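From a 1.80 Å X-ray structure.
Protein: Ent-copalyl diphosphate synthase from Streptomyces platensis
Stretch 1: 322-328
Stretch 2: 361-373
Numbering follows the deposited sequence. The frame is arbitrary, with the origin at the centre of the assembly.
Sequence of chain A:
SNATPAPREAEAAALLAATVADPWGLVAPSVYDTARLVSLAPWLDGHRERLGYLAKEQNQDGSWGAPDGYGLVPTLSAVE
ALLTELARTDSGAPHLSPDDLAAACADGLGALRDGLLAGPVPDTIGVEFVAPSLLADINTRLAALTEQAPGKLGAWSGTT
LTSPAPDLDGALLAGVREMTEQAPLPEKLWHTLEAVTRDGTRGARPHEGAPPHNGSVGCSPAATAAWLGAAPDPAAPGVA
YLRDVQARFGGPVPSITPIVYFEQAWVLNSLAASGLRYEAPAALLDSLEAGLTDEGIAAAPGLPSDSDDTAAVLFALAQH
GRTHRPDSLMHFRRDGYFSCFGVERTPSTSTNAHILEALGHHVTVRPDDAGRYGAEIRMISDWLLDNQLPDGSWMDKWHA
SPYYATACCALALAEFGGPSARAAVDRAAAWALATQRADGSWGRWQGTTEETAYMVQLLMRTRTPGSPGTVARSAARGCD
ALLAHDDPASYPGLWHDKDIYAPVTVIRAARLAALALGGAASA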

ATOM      1  N   ARG A 322      24.738   8.889  -6.966  1.00 34.69           N
ATOM      2  CA  ARG A 322      24.156   9.262  -8.257  1.00 32.89           C
ATOM      3  C   ARG A 322      23.209  10.423  -8.074  1.00 34.50           C
ATOM      4  O   ARG A 322      21.985  10.246  -7.931  1.00 33.86           O
ATOM      5  CB  ARG A 322      23.468   8.077  -8.923  1.00 33.31           C
ATOM      6  CG  ARG A 322      24.414   6.917  -9.158  1.00 32.73           C
ATOM      7  CD  ARG A 322      23.963   5.998 -10.259  1.00 33.46           C
ATOM      8  NE  ARG A 322      24.738   4.764 -10.211  1.00 33.80           N
ATOM      9  CZ  ARG A 322      24.514   3.698 -10.974  1.00 34.28           C
ATOM     10  NH1 ARG A 322      23.567   3.691 -11.903  1.00 34.02           N
ATOM     11  NH2 ARG A 322      25.258   2.624 -10.812  1.00 36.60           N
ATOM     12  N   THR A 323      23.782  11.624  -8.046  1.00 33.14           N
ATOM     13  CA  THR A 323      23.033  12.831  -7.762  1.00 33.94           C
ATOM     14  C   THR A 323      22.398  13.418  -9.014  1.00 35.02           C
ATOM     15  O   THR A 323      23.078  13.677 -10.006  1.00 36.00           O
ATOM     16  CB  THR A 323      23.926  13.885  -7.091  1.00 35.51           C
ATOM     17  OG1 THR A 323      24.426  13.356  -5.865  1.00 40.01           O
ATOM     18  CG2 THR A 323      23.149  15.142  -6.783  1.00 35.57           C
ATOM     19  N   HIS A 324      21.087  13.617  -8.973  1.00 32.72           N
ATOM     20  CA  HIS A 324      20.356  14.232 -10.071  1.00 33.45           C
ATOM     21  C   HIS A 324      19.632  15.421  -9.512  1.00 33.50           C
ATOM     22  O   HIS A 324      19.019  15.314  -8.441  1.00 32.31           O
ATOM     23  CB  HIS A 324      19.309  13.273 -10.655  1.00 35.64           C
ATOM     24  CG  HIS A 324      19.896  12.048 -11.264  1.00 37.73           C
ATOM     25  ND1 HIS A 324      20.097  11.914 -12.618  1.00 43.76           N
ATOM     26  CD2 HIS A 324      20.370  10.918 -10.700  1.00 39.81           C
ATOM     27  CE1 HIS A 324      20.647  10.740 -12.865  1.00 42.39           C
ATOM     28  NE2 HIS A 324      20.820  10.116 -11.716  1.00 41.31           N
ATOM     29  N   ARG A 325      19.648  16.535 -10.241  1.00 31.91           N
ATOM     30  CA  ARG A 325      18.848  17.688  -9.842  1.00 33.30           C
ATOM     31  C   ARG A 325      17.392  17.268  -9.697  1.00 32.08           C
ATOM     32  O   ARG A 325      16.841  16.643 -10.622  1.00 30.47           O
ATOM     33  CB  ARG A 325      18.930  18.807 -10.863  1.00 35.49           C
ATOM     34  CG  ARG A 325      19.886  19.890 -10.461  1.00 37.38           C
ATOM     35  CD  ARG A 325      19.875  20.987 -11.493  1.00 38.46           C
ATOM     36  NE  ARG A 325      20.748  22.073 -11.079  1.00 41.87           N
ATOM     37  CZ  ARG A 325      21.075  23.103 -11.854  1.00 41.48           C
ATOM     38  NH1 ARG A 325      20.579  23.202 -13.081  1.00 39.77           N
ATOM     39  NH2 ARG A 325      21.883  24.042 -11.374  1.00 42.77           N
ATOM     40  N   PRO A 326      16.767  17.606  -8.557  1.00 29.97           N
ATOM     41  CA  PRO A 326      15.386  17.173  -8.308  1.00 28.48           C
ATOM     42  C   PRO A 326      14.346  18.088  -8.947  1.00 29.35           C
ATOM     43  O   PRO A 326      13.321  18.378  -8.342  1.00 29.13           O
ATOM     44  CB  PRO A 326      15.295  17.206  -6.781  1.00 29.15           C
ATOM     45  CG  PRO A 326      16.187  18.365  -6.411  1.00 28.99           C
ATOM     46  CD  PRO A 326      17.337  18.289  -7.383  1.00 28.93           C
ATOM     47  N   ASP A 327      14.581  18.504 -10.189  1.00 29.67           N
ATOM     48  CA  ASP A 327      13.673  19.419 -10.848  1.00 30.07           C
ATOM     49  C   ASP A 327      12.308  18.826 -11.144  1.00 28.75           C
ATOM     50  O   ASP A 327      11.335  19.567 -11.153  1.00 30.42           O
ATOM     51  CB  ASP A 327      14.301  19.974 -12.121  1.00 32.80           C
ATOM     52  CG  ASP A 327      15.460  20.937 -11.826  1.00 35.89           C
ATOM     53  OD1 ASP A 327      15.458  21.604 -10.771  1.00 36.25           O
ATOM     54  OD2 ASP A 327      16.366  21.031 -12.673  1.00 37.90           O
ATOM     55  N   SER A 328      12.223  17.515 -11.369  1.00 26.70           N
ATOM     56  CA  SER A 328      10.946  16.860 -11.610  1.00 26.81           C
ATOM     57  C   SER A 328       9.955  17.056 -10.467  1.00 26.84           C
ATOM     58  O   SER A 328       8.759  16.962 -10.692  1.00 27.62           O
ATOM     59  CB  SER A 328      11.112  15.350 -11.871  1.00 26.67           C
ATOM     60  OG  SER A 328      11.814  14.714 -10.805  1.00 26.47           O
ATOM     61  N   HIS A 361      18.748  17.015   1.022  1.00 28.97           N
ATOM     62  CA  HIS A 361      19.936  16.246   0.784  1.00 30.28           C
ATOM     63  C   HIS A 361      20.676  16.750  -0.455  1.00 31.93           C
ATOM     64  O   HIS A 361      21.921  16.785  -0.467  1.00 34.05           O
ATOM     65  CB  HIS A 361      19.643  14.773   0.612  1.00 29.79           C
ATOM     66  CG  HIS A 361      20.873  13.964   0.360  1.00 29.75           C
ATOM     67  ND1 HIS A 361      21.280  13.616  -0.907  1.00 32.31           N
ATOM     68  CD2 HIS A 361      21.814  13.486   1.204  1.00 29.50           C
ATOM     69  CE1 HIS A 361      22.395  12.916  -0.827  1.00 31.90           C
ATOM     70  NE2 HIS A 361      22.737  12.819   0.442  1.00 31.36           N
ATOM     71  N   HIS A 362      19.907  17.113  -1.483  1.00 31.47           N
ATOM     72  CA  HIS A 362      20.493  17.660  -2.698  1.00 32.79           C
ATOM     73  C   HIS A 362      21.315  18.921  -2.400  1.00 34.72           C
ATOM     74  O   HIS A 362      22.448  19.022  -2.874  1.00 38.31           O
ATOM     75  CB  HIS A 362      19.452  18.029  -3.733  1.00 31.82           C
ATOM     76  CG  HIS A 362      20.057  18.547  -5.006  1.00 31.59           C
ATOM     77  ND1 HIS A 362      20.618  17.716  -5.943  1.00 31.72           N
ATOM     78  CD2 HIS A 362      20.255  19.810  -5.455  1.00 33.43           C
ATOM     79  CE1 HIS A 362      21.093  18.438  -6.947  1.00 32.07           C
ATOM     80  NE2 HIS A 362      20.894  19.714  -6.670  1.00 33.27           N
ATOM     81  N   VAL A 363      20.728  19.881  -1.677  1.00 37.36           N
ATOM     82  CA  VAL A 363      21.404  21.167  -1.424  1.00 39.83           C
ATOM     83  C   VAL A 363      22.599  21.022  -0.503  1.00 44.19           C
ATOM     84  O   VAL A 363      23.493  21.894  -0.484  1.00 44.63           O
ATOM     85  CB  VAL A 363      20.480  22.303  -0.925  1.00 39.29           C
ATOM     86  CG1 VAL A 363      19.325  22.526  -1.877  1.00 37.13           C
ATOM     87  CG2 VAL A 363      19.998  22.091   0.503  1.00 39.85           C
ATOM     88  N   THR A 364      22.610  19.928   0.257  1.00 44.88           N
ATOM     89  CA  THR A 364      23.767  19.535   1.044  1.00 47.40           C
ATOM     90  C   THR A 364      24.905  19.043   0.152  1.00 47.97           C
ATOM     91  O   THR A 364      26.047  19.499   0.285  1.00 48.94           O
ATOM     92  CB  THR A 364      23.384  18.470   2.098  1.00 47.38           C
ATOM     93  OG1 THR A 364      22.437  19.048   3.006  1.00 47.24           O
ATOM     94  CG2 THR A 364      24.603  17.997   2.887  1.00 48.76           C
ATOM     95  N   VAL A 365      24.590  18.144  -0.770  1.00 43.13           N
ATOM     96  CA  VAL A 365      25.592  17.492  -1.601  1.00 44.14           C
ATOM     97  C   VAL A 365      25.959  18.302  -2.889  1.00 43.86           C
ATOM     98  O   VAL A 365      26.984  18.042  -3.535  1.00 43.45           O
ATOM     99  CB  VAL A 365      25.094  16.074  -1.937  1.00 47.44           C
ATOM    100  CG1 VAL A 365      24.115  16.095  -3.109  1.00 46.60           C
ATOM    101  CG2 VAL A 365      26.251  15.131  -2.217  1.00 49.46           C
ATOM    102  N   ARG A 366      25.112  19.268  -3.257  1.00 40.97           N
ATOM    103  CA  ARG A 366      25.381  20.208  -4.353  1.00 40.38           C
ATOM    104  C   ARG A 366      25.101  21.609  -3.843  1.00 38.82           C
ATOM    105  O   ARG A 366      24.102  22.223  -4.232  1.00 35.15           O
ATOM    106  CB  ARG A 366      24.496  19.919  -5.564  1.00 41.42           C
ATOM    107  CG  ARG A 366      24.835  18.631  -6.285  1.00 42.59           C
ATOM    108  CD  ARG A 366      26.135  18.725  -7.080  1.00 44.75           C
ATOM    109  NE  ARG A 366      26.448  17.472  -7.778  1.00 45.80           N
ATOM    110  CZ  ARG A 366      26.944  16.373  -7.194  1.00 48.29           C
ATOM    111  NH1 ARG A 366      27.176  16.336  -5.880  1.00 49.29           N
ATOM    112  NH2 ARG A 366      27.189  15.288  -7.922  1.00 48.57           N
ATOM    113  N   PRO A 367      25.998  22.130  -2.974  1.00 38.53           N
ATOM    114  CA  PRO A 367      25.774  23.420  -2.322  1.00 40.67           C
ATOM    115  C   PRO A 367      25.497  24.572  -3.284  1.00 39.97           C
ATOM    116  O   PRO A 367      24.814  25.502  -2.905  1.00 40.74           O
ATOM    117  CB  PRO A 367      27.064  23.671  -1.521  1.00 42.87           C
ATOM    118  CG  PRO A 367      27.836  22.402  -1.542  1.00 44.13           C
ATOM    119  CD  PRO A 367      27.301  21.529  -2.641  1.00 40.98           C
ATOM    120  N   ASP A 368      26.004  24.510  -4.517  1.00 42.97           N
ATOM    121  CA  ASP A 368      25.705  25.534  -5.539  1.00 43.46           C
ATOM    122  C   ASP A 368      24.212  25.635  -5.899  1.00 43.77           C
ATOM    123  O   ASP A 368      23.760  26.669  -6.425  1.00 39.86           O
ATOM    124  CB  ASP A 368      26.541  25.302  -6.828  1.00 46.70           C
ATOM    125  CG  ASP A 368      28.050  25.574  -6.630  1.00 48.49           C
ATOM    126  OD1 ASP A 368      28.455  26.068  -5.568  1.00 50.72           O
ATOM    127  OD2 ASP A 368      28.844  25.276  -7.545  1.00 52.46           O
ATOM    128  N   ASP A 369      23.447  24.563  -5.641  1.00 41.36           N
ATOM    129  CA  ASP A 369      21.998  24.583  -5.880  1.00 40.57           C
ATOM    130  C   ASP A 369      21.178  25.041  -4.683  1.00 39.82           C
ATOM    131  O   ASP A 369      19.948  25.006  -4.744  1.00 39.89           O
ATOM    132  CB  ASP A 369      21.513  23.191  -6.350  1.00 40.22           C
ATOM    133  CG  ASP A 369      21.942  22.881  -7.761  1.00 40.09           C
ATOM    134  OD1 ASP A 369      22.526  23.782  -8.399  1.00 39.84           O
ATOM    135  OD2 ASP A 369      21.696  21.750  -8.263  1.00 37.65           O
ATOM    136  N   ALA A 370      21.831  25.510  -3.613  1.00 37.04           N
ATOM    137  CA  ALA A 370      21.109  25.919  -2.411  1.00 38.27           C
ATOM    138  C   ALA A 370      20.033  26.973  -2.681  1.00 40.41           C
ATOM    139  O   ALA A 370      18.971  26.938  -2.062  1.00 38.73           O
ATOM    140  CB  ALA A 370      22.064  26.394  -1.316  1.00 38.89           C
ATOM    141  N   GLY A 371      20.283  27.889  -3.617  1.00 38.97           N
ATOM    142  CA  GLY A 371      19.275  28.895  -3.973  1.00 39.21           C
ATOM    143  C   GLY A 371      18.129  28.331  -4.790  1.00 38.05           C
ATOM    144  O   GLY A 371      16.995  28.794  -4.696  1.00 39.33           O
ATOM    145  N   ARG A 372      18.423  27.327  -5.601  1.00 37.12           N
ATOM    146  CA  ARG A 372      17.424  26.712  -6.453  1.00 38.69           C
ATOM    147  C   ARG A 372      16.249  26.107  -5.638  1.00 38.28           C
ATOM    148  O   ARG A 372      15.092  26.191  -6.057  1.00 39.79           O
ATOM    149  CB  ARG A 372      18.095  25.621  -7.271  1.00 39.22           C
ATOM    150  CG  ARG A 372      17.427  25.286  -8.581  1.00 42.34           C
ATOM    151  CD  ARG A 372      18.393  24.438  -9.390  1.00 42.96           C
ATOM    152  NE  ARG A 372      17.769  23.869 -10.569  1.00 45.69           N
ATOM    153  CZ  ARG A 372      17.519  24.526 -11.701  1.00 48.13           C
ATOM    154  NH1 ARG A 372      17.828  25.818 -11.840  1.00 47.48           N
ATOM    155  NH2 ARG A 372      16.941  23.878 -12.708  1.00 47.82           N
ATOM    156  N   TYR A 373      16.551  25.525  -4.474  1.00 36.53           N
ATOM    157  CA  TYR A 373      15.531  24.780  -3.696  1.00 36.12           C
ATOM    158  C   TYR A 373      15.369  25.251  -2.252  1.00 37.78           C
ATOM    159  O   TYR A 373      14.475  24.792  -1.522  1.00 33.25           O
ATOM    160  CB  TYR A 373      15.864  23.286  -3.718  1.00 35.74           C
ATOM    161  CG  TYR A 373      16.157  22.748  -5.100  1.00 34.15           C
ATOM    162  CD1 TYR A 373      15.151  22.632  -6.055  1.00 34.50           C
ATOM    163  CD2 TYR A 373      17.447  22.365  -5.460  1.00 34.37           C
ATOM    164  CE1 TYR A 373      15.426  22.149  -7.327  1.00 32.90           C
ATOM    165  CE2 TYR A 373      17.723  21.875  -6.717  1.00 34.22           C
ATOM    166  CZ  TYR A 373      16.707  21.767  -7.644  1.00 34.06           C
ATOM    167  OH  TYR A 373      17.015  21.293  -8.904  1.00 34.62           O
TER
HETATM  168  O   HOH W   1      19.490  14.967  -5.700  1.00 33.40           O

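Residues 322-328 form no regular helix or strand; the backbone is extended through Arg325 and turns from Pro326. Residues 361-373 hold the end of one helix, 361-365, then a short 3-10 segment, 367-369, and the start of a second helix at 370. Arg366 is the first residue to leave helical geometry. Asp369 sits at the N-cap position of the second helix, but its side chain makes no capping bond. No backbone-to-backbone hydrogen bond joins the two stretches. The nearest CA atoms, those of Arg325 and His362, are 7.3 Å apart; side chains fill most of the gap. Together the stretches bury 489 Å².

The polar centre is a pair of salt bridges. Arg325 reaches Asp369 with two hydrogen bonds, NE to OD2 at 3.0 Å and NH2 to OD1 at 3.1 Å. Its nearly straight side chain brings the guanidinium edge to the carboxylate. Arg372 also binds Asp327 with two bonds, NH2 to OD2 at 2.9 Å and a more bent one, NE to OD1, at 3.2 Å. Each stretch therefore supplies one arginine and one aspartate. The two guanidinium groups stack, with centres 3.8 Å apart and planes at 16°. Their like charges lie close, but each is paired with a carboxylate at its edge.

Asp327 OD1 also accepts a very short hydrogen bond from Tyr373 OH, 2.5 Å. Asp369 OD2 likewise serves two donors, since His362 NE2 donates to it at 2.7 Å. This bond within the second stretch ties the first helix to the turn and helps fix the carboxylate that Arg325 binds.

Pro326 is buried and packs against two aromatic rings. Its CD lies over the face of His362, 3.6 Å from the ring centroid, and its CG over the face of Tyr373, 3.9 Å from the centroid. The compact proline ring offers CH groups to both and has no polar side-chain group to satisfy here. His362 and Tyr373 are also buried; each offers a ring face for packing. Tyr373 also bonds through OH, His362 through both nitrogens.

The other ring nitrogen of His362, ND1, is hydrogen-bonded to a water at 3.0 Å. That water donates to His324 O at 2.8 Å and so bridges the stretches.

Thr323 points toward the second stretch and has the largest area covered by it. Its small branched side chain sets CG2 3.7 Å from His362 ND1 and CB over the guanidinium face of Arg366, 3.6 Å from NH2.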